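Local coordinates for protein deacetylase EF_0837 (Enterococcus faecalis, PDB 2ICS) that binds two zinc ions per subunit and deacetylates acetyl-(R)-mandelate in vitro as an esterase of very low efficiency, at residues 20-23 and 28-31; 113-118 and 140-145; 288-293 and 302-307; 342-345 and 349-352. All coordinates share one frame; numbering follows the deposited sequence.

Contact 1 of 4, residues 20-23 and 28-31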
loop_
_atom_site.group_PDB
_atom_site.type_symbol
_atom_site.label_atom_id
_atom_site.label_comp_id
_atom_site.label_asym_id
_atom_site.label_seq_id
_atom_site.Cartn_x
_atom_site.Cartn_y
_atom_site.Cartn_z
ATOM N N VAL A 20 10.281 3.350 -23.774
ATOM C CA VAL A 20 10.083 4.603 -23.063
ATOM C C VAL A 20 11.374 5.265 -22.593
ATOM O O VAL A 20 12.351 4.595 -22.261
ATOM C CB VAL A 20 9.150 4.394 -21.843
ATOM C CG1 VAL A 20 9.867 3.611 -20.760
ATOM C CG2 VAL A 20 8.682 5.724 -21.314
ATOM N N GLU A 21 11.364 6.596 -22.594
ATOM C CA GLU A 21 12.490 7.400 -22.139
ATOM C C GLU A 21 11.846 8.516 -21.330
ATOM O O GLU A 21 10.814 9.054 -21.725
ATOM C CB GLU A 21 13.273 7.987 -23.320
ATOM C CG GLU A 21 13.710 6.949 -24.352
ATOM C CD GLU A 21 14.928 7.383 -25.160
ATOM O OE1 GLU A 21 15.047 8.590 -25.473
ATOM O OE2 GLU A 21 15.760 6.508 -25.492
ATOM N N ILE A 22 12.443 8.854 -20.192
ATOM C CA ILE A 22 11.889 9.893 -19.334
ATOM C C ILE A 22 12.870 11.039 -19.104
ATOM O O ILE A 22 14.046 10.818 -18.832
ATOM C CB ILE A 22 11.462 9.311 -17.952
ATOM C CG1 ILE A 22 10.403 8.220 -18.134
ATOM C CG2 ILE A 22 10.897 10.409 -17.069
ATOM C CD1 ILE A 22 10.945 6.892 -18.607
ATOM N N ALA A 23 12.370 12.265 -19.215
ATOM C CA ALA A 23 13.181 13.460 -19.008
ATOM C C ALA A 23 12.746 14.103 -17.697
ATOM O O ALA A 23 11.561 14.333 -17.479
ATOM C CB ALA A 23 12.987 14.432 -20.170
ATOM N N LYS A 28 10.626 16.957 -11.062
ATOM C CA LYS A 28 9.390 16.624 -11.765
ATOM C C LYS A 28 9.647 15.986 -13.127
ATOM O O LYS A 28 10.725 16.130 -13.696
ATOM C CB LYS A 28 8.534 17.883 -11.944
ATOM C CG LYS A 28 8.068 18.511 -10.637
ATOM C CD LYS A 28 7.380 19.850 -10.871
ATOM C CE LYS A 28 6.157 19.702 -11.761
ATOM N NZ LYS A 28 5.544 21.019 -12.100
ATOM N N ILE A 29 8.652 15.268 -13.637
ATOM C CA ILE A 29 8.760 14.630 -14.943
ATOM C C ILE A 29 8.521 15.711 -15.990
ATOM O O ILE A 29 7.445 16.305 -16.037
ATOM C CB ILE A 29 7.699 13.526 -15.116
ATOM C CG1 ILE A 29 7.964 12.393 -14.117
ATOM C CG2 ILE A 29 7.704 13.020 -16.555
ATOM C CD1 ILE A 29 6.932 11.288 -14.145
ATOM N N ALA A 30 9.522 15.962 -16.827
ATOM C CA ALA A 30 9.415 16.998 -17.853
ATOM C C ALA A 30 9.018 16.490 -19.239
ATOM O O ALA A 30 8.538 17.264 -20.063
ATOM C CB ALA A 30 10.726 17.772 -17.940
ATOM N N ALA A 31 9.217 15.202 -19.499
ATOM C CA ALA A 31 8.860 14.636 -20.797
ATOM C C ALA A 31 8.939 13.119 -20.791
ATOM O O ALA A 31 9.765 12.535 -20.096
ATOM C CB ALA A 31 9.775 15.194 -21.885
#

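Contact 2 of 4, residues 113-118 and 140-145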
loop_
_atom_site.group_PDB
_atom_site.type_symbol
_atom_site.label_atom_id
_atom_site.label_comp_id
_atom_site.label_asym_id
_atom_site.label_seq_id
_atom_site.Cartn_x
_atom_site.Cartn_y
_atom_site.Cartn_z
ATOM N N GLY A 113 1.254 9.192 5.896
ATOM C CA GLY A 113 0.652 8.376 6.924
ATOM C C GLY A 113 -0.826 8.605 7.123
ATOM O O GLY A 113 -1.369 9.639 6.742
ATOM N N LEU A 114 -1.473 7.600 7.698
ATOM C CA LEU A 114 -2.885 7.648 8.033
ATOM C C LEU A 114 -2.870 7.848 9.535
ATOM O O LEU A 114 -2.069 7.229 10.233
ATOM C CB LEU A 114 -3.563 6.313 7.725
ATOM C CG LEU A 114 -4.125 6.043 6.332
ATOM C CD1 LEU A 114 -3.378 6.837 5.265
ATOM C CD2 LEU A 114 -4.051 4.539 6.082
ATOM N N VAL A 115 -3.734 8.715 10.043
ATOM C CA VAL A 115 -3.773 8.936 11.477
ATOM C C VAL A 115 -4.795 7.984 12.075
ATOM O O VAL A 115 -5.920 7.890 11.595
ATOM C CB VAL A 115 -4.139 10.405 11.816
ATOM C CG1 VAL A 115 -5.435 10.790 11.137
ATOM C CG2 VAL A 115 -4.257 10.576 13.324
ATOM N N ASN A 116 -4.385 7.256 13.105
ATOM C CA ASN A 116 -5.266 6.305 13.775
ATOM C C ASN A 116 -6.331 7.129 14.477
ATOM O O ASN A 116 -6.017 8.165 15.050
ATOM C CB ASN A 116 -4.474 5.509 14.813
ATOM C CG ASN A 116 -5.109 4.174 15.144
ATOM O OD1 ASN A 116 -6.281 4.094 15.523
ATOM N ND2 ASN A 116 -4.326 3.109 15.012
ATOM N N ILE A 117 -7.582 6.686 14.443
ATOM C CA ILE A 117 -8.633 7.444 15.113
ATOM C C ILE A 117 -8.428 7.444 16.627
ATOM O O ILE A 117 -9.031 8.244 17.337
ATOM C CB ILE A 117 -10.031 6.897 14.780
ATOM C CG1 ILE A 117 -10.128 5.419 15.159
ATOM C CG2 ILE A 117 -10.314 7.106 13.303
ATOM C CD1 ILE A 117 -11.520 4.849 15.012
ATOM N N SER A 118 -7.577 6.542 17.113
ATOM C CA SER A 118 -7.256 6.469 18.541
ATOM C C SER A 118 -5.986 7.310 18.738
ATOM O O SER A 118 -4.931 6.987 18.188
ATOM C CB SER A 118 -7.000 5.020 18.954
ATOM O OG SER A 118 -6.890 4.911 20.361
ATOM N N LYS A 140 -8.948 15.801 13.833
ATOM C CA LYS A 140 -9.124 16.975 12.986
ATOM C C LYS A 140 -7.904 17.887 13.072
ATOM O O LYS A 140 -7.420 18.394 12.059
ATOM C CB LYS A 140 -10.374 17.753 13.413
ATOM C CG LYS A 140 -10.491 19.129 12.769
ATOM C CD LYS A 140 -11.648 19.220 11.785
ATOM C CE LYS A 140 -12.979 19.318 12.500
ATOM N NZ LYS A 140 -14.075 19.595 11.535
ATOM N N LYS A 141 -7.410 18.089 14.290
ATOM C CA LYS A 141 -6.248 18.940 14.504
ATOM C C LYS A 141 -5.013 18.399 13.797
ATOM O O LYS A 141 -4.225 19.162 13.240
ATOM C CB LYS A 141 -5.968 19.091 16.003
ATOM C CG LYS A 141 -7.072 19.828 16.750
ATOM C CD LYS A 141 -6.736 20.047 18.219
ATOM C CE LYS A 141 -7.882 20.754 18.935
ATOM N NZ LYS A 141 -7.636 20.880 20.399
ATOM N N ALA A 142 -4.838 17.083 13.814
ATOM C CA ALA A 142 -3.680 16.495 13.153
ATOM C C ALA A 142 -3.778 16.732 11.647
ATOM O O ALA A 142 -2.804 17.117 11.004
ATOM C CB ALA A 142 -3.599 15.003 13.450
ATOM N N ILE A 143 -4.967 16.511 11.100
ATOM C CA ILE A 143 -5.197 16.690 9.673
ATOM C C ILE A 143 -4.941 18.129 9.229
ATOM O O ILE A 143 -4.433 18.361 8.134
ATOM C CB ILE A 143 -6.636 16.259 9.298
ATOM C CG1 ILE A 143 -6.780 14.748 9.497
ATOM C CG2 ILE A 143 -6.955 16.641 7.855
ATOM C CD1 ILE A 143 -8.155 14.198 9.167
ATOM N N GLN A 144 -5.274 19.094 10.082
ATOM C CA GLN A 144 -5.062 20.500 9.749
ATOM C C GLN A 144 -3.622 20.914 10.031
ATOM O O GLN A 144 -3.122 21.890 9.467
ATOM C CB GLN A 144 -6.024 21.385 10.549
ATOM C CG GLN A 144 -7.487 21.026 10.351
ATOM C CD GLN A 144 -8.425 21.866 11.205
ATOM O OE1 GLN A 144 -7.989 22.595 12.096
ATOM N NE2 GLN A 144 -9.724 21.760 10.937
ATOM N N GLU A 145 -2.956 20.160 10.899
ATOM C CA GLU A 145 -1.576 20.451 11.270
ATOM C C GLU A 145 -0.531 19.905 10.300
ATOM O O GLU A 145 0.527 20.511 10.120
ATOM C CB GLU A 145 -1.299 19.918 12.684
ATOM C CG GLU A 145 -1.895 20.778 13.793
ATOM C CD GLU A 145 -1.978 20.058 15.130
ATOM O OE1 GLU A 145 -0.956 19.490 15.576
ATOM O OE2 GLU A 145 -3.069 20.067 15.739
#

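Contact 3 of 4, residues 288-293 and 302-307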
loop_
_atom_site.group_PDB
_atom_site.type_symbol
_atom_site.label_atom_id
_atom_site.label_comp_id
_atom_site.label_asym_id
_atom_site.label_seq_id
_atom_site.Cartn_x
_atom_site.Cartn_y
_atom_site.Cartn_z
ATOM N N THR A 288 7.921 -9.344 -3.465
ATOM C CA THR A 288 7.512 -10.694 -3.092
ATOM C C THR A 288 5.989 -10.816 -3.027
ATOM O O THR A 288 5.421 -11.859 -3.349
ATOM C CB THR A 288 8.114 -11.086 -1.725
ATOM O OG1 THR A 288 9.540 -11.067 -1.817
ATOM C CG2 THR A 288 7.669 -12.481 -1.309
ATOM N N THR A 289 5.332 -9.744 -2.602
ATOM C CA THR A 289 3.883 -9.744 -2.510
ATOM C C THR A 289 3.329 -9.702 -3.934
ATOM O O THR A 289 2.332 -10.347 -4.242
ATOM C CB THR A 289 3.386 -8.522 -1.714
ATOM O OG1 THR A 289 4.072 -8.468 -0.457
ATOM C CG2 THR A 289 1.891 -8.628 -1.448
HETATM N N MSE A 290 3.995 -8.945 -4.799
HETATM C CA MSE A 290 3.588 -8.834 -6.194
HETATM C C MSE A 290 3.725 -10.192 -6.902
HETATM O O MSE A 290 2.883 -10.561 -7.721
HETATM C CB MSE A 290 4.447 -7.777 -6.896
HETATM C CG MSE A 290 4.240 -6.363 -6.346
HETATM SE SE MSE A 290 5.637 -5.122 -6.879
HETATM C CE MSE A 290 5.228 -5.008 -8.762
ATOM N N GLU A 291 4.786 -10.930 -6.575
ATOM C CA GLU A 291 5.017 -12.239 -7.170
ATOM C C GLU A 291 3.951 -13.226 -6.697
ATOM O O GLU A 291 3.668 -14.215 -7.373
ATOM C CB GLU A 291 6.410 -12.759 -6.799
ATOM C CG GLU A 291 7.539 -11.830 -7.217
ATOM C CD GLU A 291 8.865 -12.218 -6.605
ATOM O OE1 GLU A 291 8.856 -12.807 -5.505
ATOM O OE2 GLU A 291 9.915 -11.922 -7.217
ATOM N N LYS A 292 3.362 -12.962 -5.533
ATOM C CA LYS A 292 2.318 -13.848 -5.021
ATOM C C LYS A 292 1.034 -13.684 -5.829
ATOM O O LYS A 292 0.354 -14.660 -6.134
ATOM C CB LYS A 292 2.062 -13.577 -3.537
ATOM C CG LYS A 292 3.213 -14.033 -2.642
ATOM C CD LYS A 292 2.952 -13.759 -1.164
ATOM C CE LYS A 292 4.151 -14.195 -0.327
ATOM N NZ LYS A 292 4.064 -13.757 1.090
ATOM N N LEU A 293 0.691 -12.452 -6.188
ATOM C CA LEU A 293 -0.512 -12.256 -6.989
ATOM C C LEU A 293 -0.250 -12.672 -8.427
ATOM O O LEU A 293 -1.178 -12.932 -9.190
ATOM C CB LEU A 293 -0.969 -10.805 -6.907
ATOM C CG LEU A 293 -1.632 -10.698 -5.530
ATOM C CD1 LEU A 293 -1.130 -9.492 -4.781
ATOM C CD2 LEU A 293 -3.140 -10.694 -5.707
ATOM N N GLU A 302 -1.258 -5.424 -14.833
ATOM C CA GLU A 302 -2.218 -5.002 -13.822
ATOM C C GLU A 302 -1.547 -4.970 -12.448
ATOM O O GLU A 302 -1.868 -4.124 -11.616
ATOM C CB GLU A 302 -3.462 -5.909 -13.830
ATOM C CG GLU A 302 -3.235 -7.362 -13.469
ATOM C CD GLU A 302 -4.423 -8.238 -13.845
ATOM O OE1 GLU A 302 -5.560 -7.731 -13.846
ATOM O OE2 GLU A 302 -4.227 -9.436 -14.129
ATOM N N ILE A 303 -0.598 -5.876 -12.223
ATOM C CA ILE A 303 0.127 -5.905 -10.961
ATOM C C ILE A 303 0.826 -4.556 -10.759
ATOM O O ILE A 303 0.698 -3.938 -9.700
ATOM C CB ILE A 303 1.159 -7.042 -10.947
ATOM C CG1 ILE A 303 0.433 -8.388 -10.896
ATOM C CG2 ILE A 303 2.105 -6.896 -9.752
ATOM C CD1 ILE A 303 1.356 -9.597 -10.998
ATOM N N ILE A 304 1.539 -4.090 -11.784
ATOM C CA ILE A 304 2.240 -2.804 -11.716
ATOM C C ILE A 304 1.265 -1.666 -11.425
ATOM O O ILE A 304 1.545 -0.776 -10.609
ATOM C CB ILE A 304 2.975 -2.490 -13.049
ATOM C CG1 ILE A 304 4.215 -3.373 -13.182
ATOM C CG2 ILE A 304 3.369 -1.023 -13.111
ATOM C CD1 ILE A 304 5.229 -3.195 -12.063
ATOM N N GLU A 305 0.122 -1.693 -12.104
ATOM C CA GLU A 305 -0.884 -0.664 -11.910
ATOM C C GLU A 305 -1.388 -0.679 -10.472
ATOM O O GLU A 305 -1.724 0.364 -9.915
ATOM C CB GLU A 305 -2.052 -0.884 -12.874
ATOM C CG GLU A 305 -3.183 0.121 -12.721
ATOM C CD GLU A 305 -4.258 -0.053 -13.773
ATOM O OE1 GLU A 305 -3.939 0.089 -14.973
ATOM O OE2 GLU A 305 -5.420 -0.333 -13.401
ATOM N N LYS A 306 -1.422 -1.862 -9.869
ATOM C CA LYS A 306 -1.907 -2.010 -8.503
ATOM C C LYS A 306 -0.929 -1.585 -7.400
ATOM O O LYS A 306 -1.289 -1.578 -6.223
ATOM C CB LYS A 306 -2.388 -3.451 -8.288
ATOM C CG LYS A 306 -3.614 -3.772 -9.135
ATOM C CD LYS A 306 -4.002 -5.234 -9.084
ATOM C CE LYS A 306 -5.066 -5.546 -10.143
ATOM N NZ LYS A 306 -6.292 -4.695 -10.002
ATOM N N VAL A 307 0.301 -1.239 -7.777
ATOM C CA VAL A 307 1.287 -0.766 -6.804
ATOM C C VAL A 307 1.745 0.636 -7.206
ATOM O O VAL A 307 2.758 1.128 -6.716
ATOM C CB VAL A 307 2.535 -1.693 -6.698
ATOM C CG1 VAL A 307 2.130 -3.059 -6.164
ATOM C CG2 VAL A 307 3.223 -1.821 -8.054
#

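Contact 4 of 4, residues 342-345 and 349-352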
loop_
_atom_site.group_PDB
_atom_site.type_symbol
_atom_site.label_atom_id
_atom_site.label_comp_id
_atom_site.label_asym_id
_atom_site.label_seq_id
_atom_site.Cartn_x
_atom_site.Cartn_y
_atom_site.Cartn_z
ATOM N N THR A 342 9.948 -20.254 -3.873
ATOM C CA THR A 342 8.876 -20.693 -2.990
ATOM C C THR A 342 8.250 -19.483 -2.314
ATOM O O THR A 342 8.953 -18.591 -1.839
ATOM C CB THR A 342 9.390 -21.657 -1.907
ATOM O OG1 THR A 342 9.869 -22.857 -2.526
ATOM C CG2 THR A 342 8.269 -22.014 -0.940
ATOM N N LEU A 343 6.923 -19.454 -2.282
ATOM C CA LEU A 343 6.201 -18.348 -1.672
ATOM C C LEU A 343 5.248 -18.900 -0.635
ATOM O O LEU A 343 4.526 -19.857 -0.896
ATOM C CB LEU A 343 5.417 -17.571 -2.737
ATOM C CG LEU A 343 6.223 -16.976 -3.897
ATOM C CD1 LEU A 343 5.267 -16.414 -4.939
ATOM C CD2 LEU A 343 7.149 -15.895 -3.392
ATOM N N THR A 344 5.251 -18.290 0.543
ATOM C CA THR A 344 4.394 -18.726 1.642
ATOM C C THR A 344 3.463 -17.594 2.058
ATOM O O THR A 344 3.900 -16.453 2.196
ATOM C CB THR A 344 5.242 -19.123 2.865
ATOM O OG1 THR A 344 6.310 -19.978 2.443
ATOM C CG2 THR A 344 4.392 -19.849 3.891
ATOM N N ASP A 345 2.189 -17.900 2.268
ATOM C CA ASP A 345 1.267 -16.854 2.682
ATOM C C ASP A 345 1.204 -16.762 4.201
ATOM O O ASP A 345 2.023 -17.361 4.897
ATOM C CB ASP A 345 -0.133 -17.079 2.099
ATOM C CG ASP A 345 -0.775 -18.367 2.577
ATOM O OD1 ASP A 345 -0.302 -18.954 3.572
ATOM O OD2 ASP A 345 -1.775 -18.779 1.954
ATOM N N LEU A 349 0.211 -21.653 3.531
ATOM C CA LEU A 349 -0.012 -22.236 2.211
ATOM C C LEU A 349 1.201 -21.881 1.350
ATOM O O LEU A 349 1.705 -20.762 1.422
ATOM C CB LEU A 349 -1.277 -21.666 1.567
ATOM C CG LEU A 349 -2.653 -22.054 2.113
ATOM C CD1 LEU A 349 -2.796 -21.616 3.559
ATOM C CD2 LEU A 349 -3.718 -21.401 1.254
ATOM N N THR A 350 1.661 -22.826 0.535
ATOM C CA THR A 350 2.825 -22.595 -0.313
ATOM C C THR A 350 2.510 -22.690 -1.805
ATOM O O THR A 350 1.625 -23.438 -2.223
ATOM C CB THR A 350 3.953 -23.596 0.024
ATOM O OG1 THR A 350 4.397 -23.384 1.373
ATOM C CG2 THR A 350 5.128 -23.426 -0.927
ATOM N N ARG A 351 3.241 -21.913 -2.597
ATOM C CA ARG A 351 3.078 -21.893 -4.045
ATOM C C ARG A 351 4.455 -21.657 -4.659
ATOM O O ARG A 351 5.282 -20.940 -4.098
ATOM C CB ARG A 351 2.120 -20.767 -4.465
ATOM C CG ARG A 351 0.703 -20.869 -3.898
ATOM C CD ARG A 351 -0.032 -22.083 -4.454
ATOM N NE ARG A 351 -1.457 -22.089 -4.122
ATOM C CZ ARG A 351 -1.967 -22.540 -2.981
ATOM N NH1 ARG A 351 -1.173 -23.030 -2.039
ATOM N NH2 ARG A 351 -3.280 -22.511 -2.784
ATOM N N VAL A 352 4.712 -22.272 -5.804
ATOM C CA VAL A 352 6.001 -22.097 -6.456
ATOM C C VAL A 352 5.873 -21.085 -7.586
ATOM O O VAL A 352 5.204 -21.342 -8.583
ATOM C CB VAL A 352 6.530 -23.439 -7.010
ATOM C CG1 VAL A 352 7.875 -23.233 -7.689
ATOM C CG2 VAL A 352 6.667 -24.440 -5.879
#

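Contact 1 of 4, residues 20-23 and 28-31
A23 faces both A30 and A31 in a classic beta bulge, where the antiparallel strands of a hairpin meet with their short axes at 119°. The extra residue is A30, whose psi of -21° is far from that of a regular strand and brings two successive N-H groups round to one acceptor. A23 O takes A30 N at 2.7 Å and, in a longer bond, A31 N at 3.2 Å; both donors lie on the same face of the carbonyl plane. In return A23 N gives a nearly straight bond to A31 O (2.8 Å, 172° at the hydrogen). That oxygen also receives a CA-H...O contact, with I22 CA at 3.5 Å from A31 O.

The side chains are small where the chains run closest. A23 and A31 put their methyls on one face of the sheet, CB to CB 3.7 Å, and Y5 of the adjoining strand 5-13 touches both. I22 and I29 meet by their branch methyls. In each isoleucine CG2 stands anti to the backbone N, and these two groups touch at an angle. I29 also pairs through its backbone with G326 and K327, tying the hairpin to a late part of the chain. Further back on strand 19-25, the carboxylate of E21 turns from the hairpin partner: OE1 forms a salt bridge with K10 NZ and accepts from I36 N. Strand 28-33 is an outermost strand of its four-stranded sheet, so the bulge lies at the margin of that sheet. Here the methyl of A30 lies against the doubly gripped carbonyl, CB to A23 O 3.6 Å.

Contact 2 of 4, residues 113-118 and 140-145
V115 lays its two methyls against A142 and I143 of helix 136-145, one methyl to each. It has the most surface buried here, and its CA-CB bond points at the helix. CG2, anti to the backbone N, meets A142 CB at 4.5 Å. CG1, lying between the backbone N and the carbonyl carbon (chi1 54°), meets I143 CG1 at the same distance of 4.5 Å. The valine fork is thus divided between consecutive helix residues, in a light apolar contact that buries only 80 Å² in all.

A142 contributes a single methyl directed at V115, which lets the backbones approach to 7.7 Å between V115 CA and A142 CA. I143 begins at an angle to V115, but CG1 swings inward beside its own backbone N, so the contact is made by the flank of the chain, the CG1 methylene.

Just beyond V115, N116 OD1 accepts from S118 N at 3.2 Å (165° at the hydrogen), forming an Asx turn that bends the segment after the strand. The amide's other end is held as well, N116 ND2 giving to G90 O, while S118 OG bonds to E127 O.

The contact belongs to a beta-alpha-beta unit of the TIM barrel, strand 110-114, helix 136-145 and strand 150-152. V150 completes the apolar cluster, touching both V115 and I143, and I153 also packs on V115. Strand 150-152 runs parallel beside 110-114, with backbone hydrogen bonds between G113 and V151 and between V115 and G152; it leads directly to the zinc-bridging carboxylated K154.

Contact 3 of 4, residues 288-293 and 302-307
M290, present as selenomethionine, enters the hollow formed by I303, I304 and V307 and carries most of the first segment's share of the contact. Its atoms meet these partners in turn. CB rests on I303 CG2 at 3.8 Å. CG then passes V307 CG1 at 3.9 Å, and the selenium follows at 4.1 Å from that same V307 CG1. A bend at chi3 (69°) ends the nearly extended chain and turns the terminal methyl into the group: M290 CE lies 3.8 Å from each of I303 CG2, I304 CD1 and V307 CG2. I304 joins only by its tip, since its CA-CB bond points away from helix 286-296 and a bend at chi2 (-60°) brings CD1 back. I303 grips M290 twice, because its extended CG1 branch (chi2 175°) also carries CD1 to the backbone, 3.7 Å from M290 O.

One turn further on, L293 extends the same helix face. It adds less, the nearest approach being its carbonyl carbon C to I303 CD1 at 4.3 Å. I303 therefore spans a full turn of the opposing helix, with CG2 on M290 and CD1 near both the M290 oxygen and L293 C. The buried side-chain contacts are apolar.

W56 of strand 51-61 closes the cluster, touching M290, I304 and V307, while I357 of strand 350-364 packs on M290. L293 is backed by I269 and Y298. The V307 backbone bonds to that of I57, its side chain lies about 11 Å from that of the zinc ligand H60, and both helices pack against strand 51-61.

Contact 4 of 4, residues 342-345 and 349-352
A beta hairpin turns between D345 and L349, joining the antiparallel strands 331-344 and 350-364. L343 and R351 form its hydrogen-bonded pair: L343 N reaches R351 O at 2.9 Å, and R351 N returns to L343 O at 3.0 Å in the carbonyl plane. T342 with V352 and T344 with T350 are the non-hydrogen-bonded pairs on the other face. L343 O also receives a CA-H...O contact from T350 CA (3.3 Å).

Toward the turn the ladder continues as D345 N to L349 O (3.0 Å). The aspartate then folds over its own loop. With CG set between the backbone N and the carbonyl carbon (chi1 62°), OD1 comes 2.7 Å from L349 N, which meets it from 40° above the carboxylate plane. OD1 accepts from N347 N as well, and OD2 from F253 N, so both oxygens of this buried carboxylate are engaged and its rotation is fixed. The L349 side chain crosses it at an angle, CB 3.0 Å from D345 OD2.

L343 extends on the opposite face from the threonines, onto T288, E291 and K292 of helix 286-296, with F253 of helix 253-261 also against it. R351 shares this face at first, but its chain curls away and its guanidinium is anchored by NH2 in a salt bridge with E257 OE1 and by NH1 on T350 O at 2.8 Å, the oxygen lying in the guanidinium plane. On the threonine face, packing is tight along a diagonal, where T342 CG2 and T350 CG2 stand 3.4 Å apart.

The four contacts follow one another along the chain without overlap. Contact 1 sits in the small four-stranded sheet at the N-terminal end, its centre about 24 Å from that of contact 3 and about 34 Å from that of contact 2. Contacts 2 and 4 both reach the seven-stranded sheet, at positions about 37 Å apart between centres and on opposite sides of the chain's centre. Only contacts 3 and 4 touch: K292 NZ probably bonds to T344 O at 2.9 Å. Helix 286-296 thus links the hairpin to helix 300-305, while contact 2 lies on the other side of the chain's centre, in a beta-alpha-beta unit of the zinc-binding barrel.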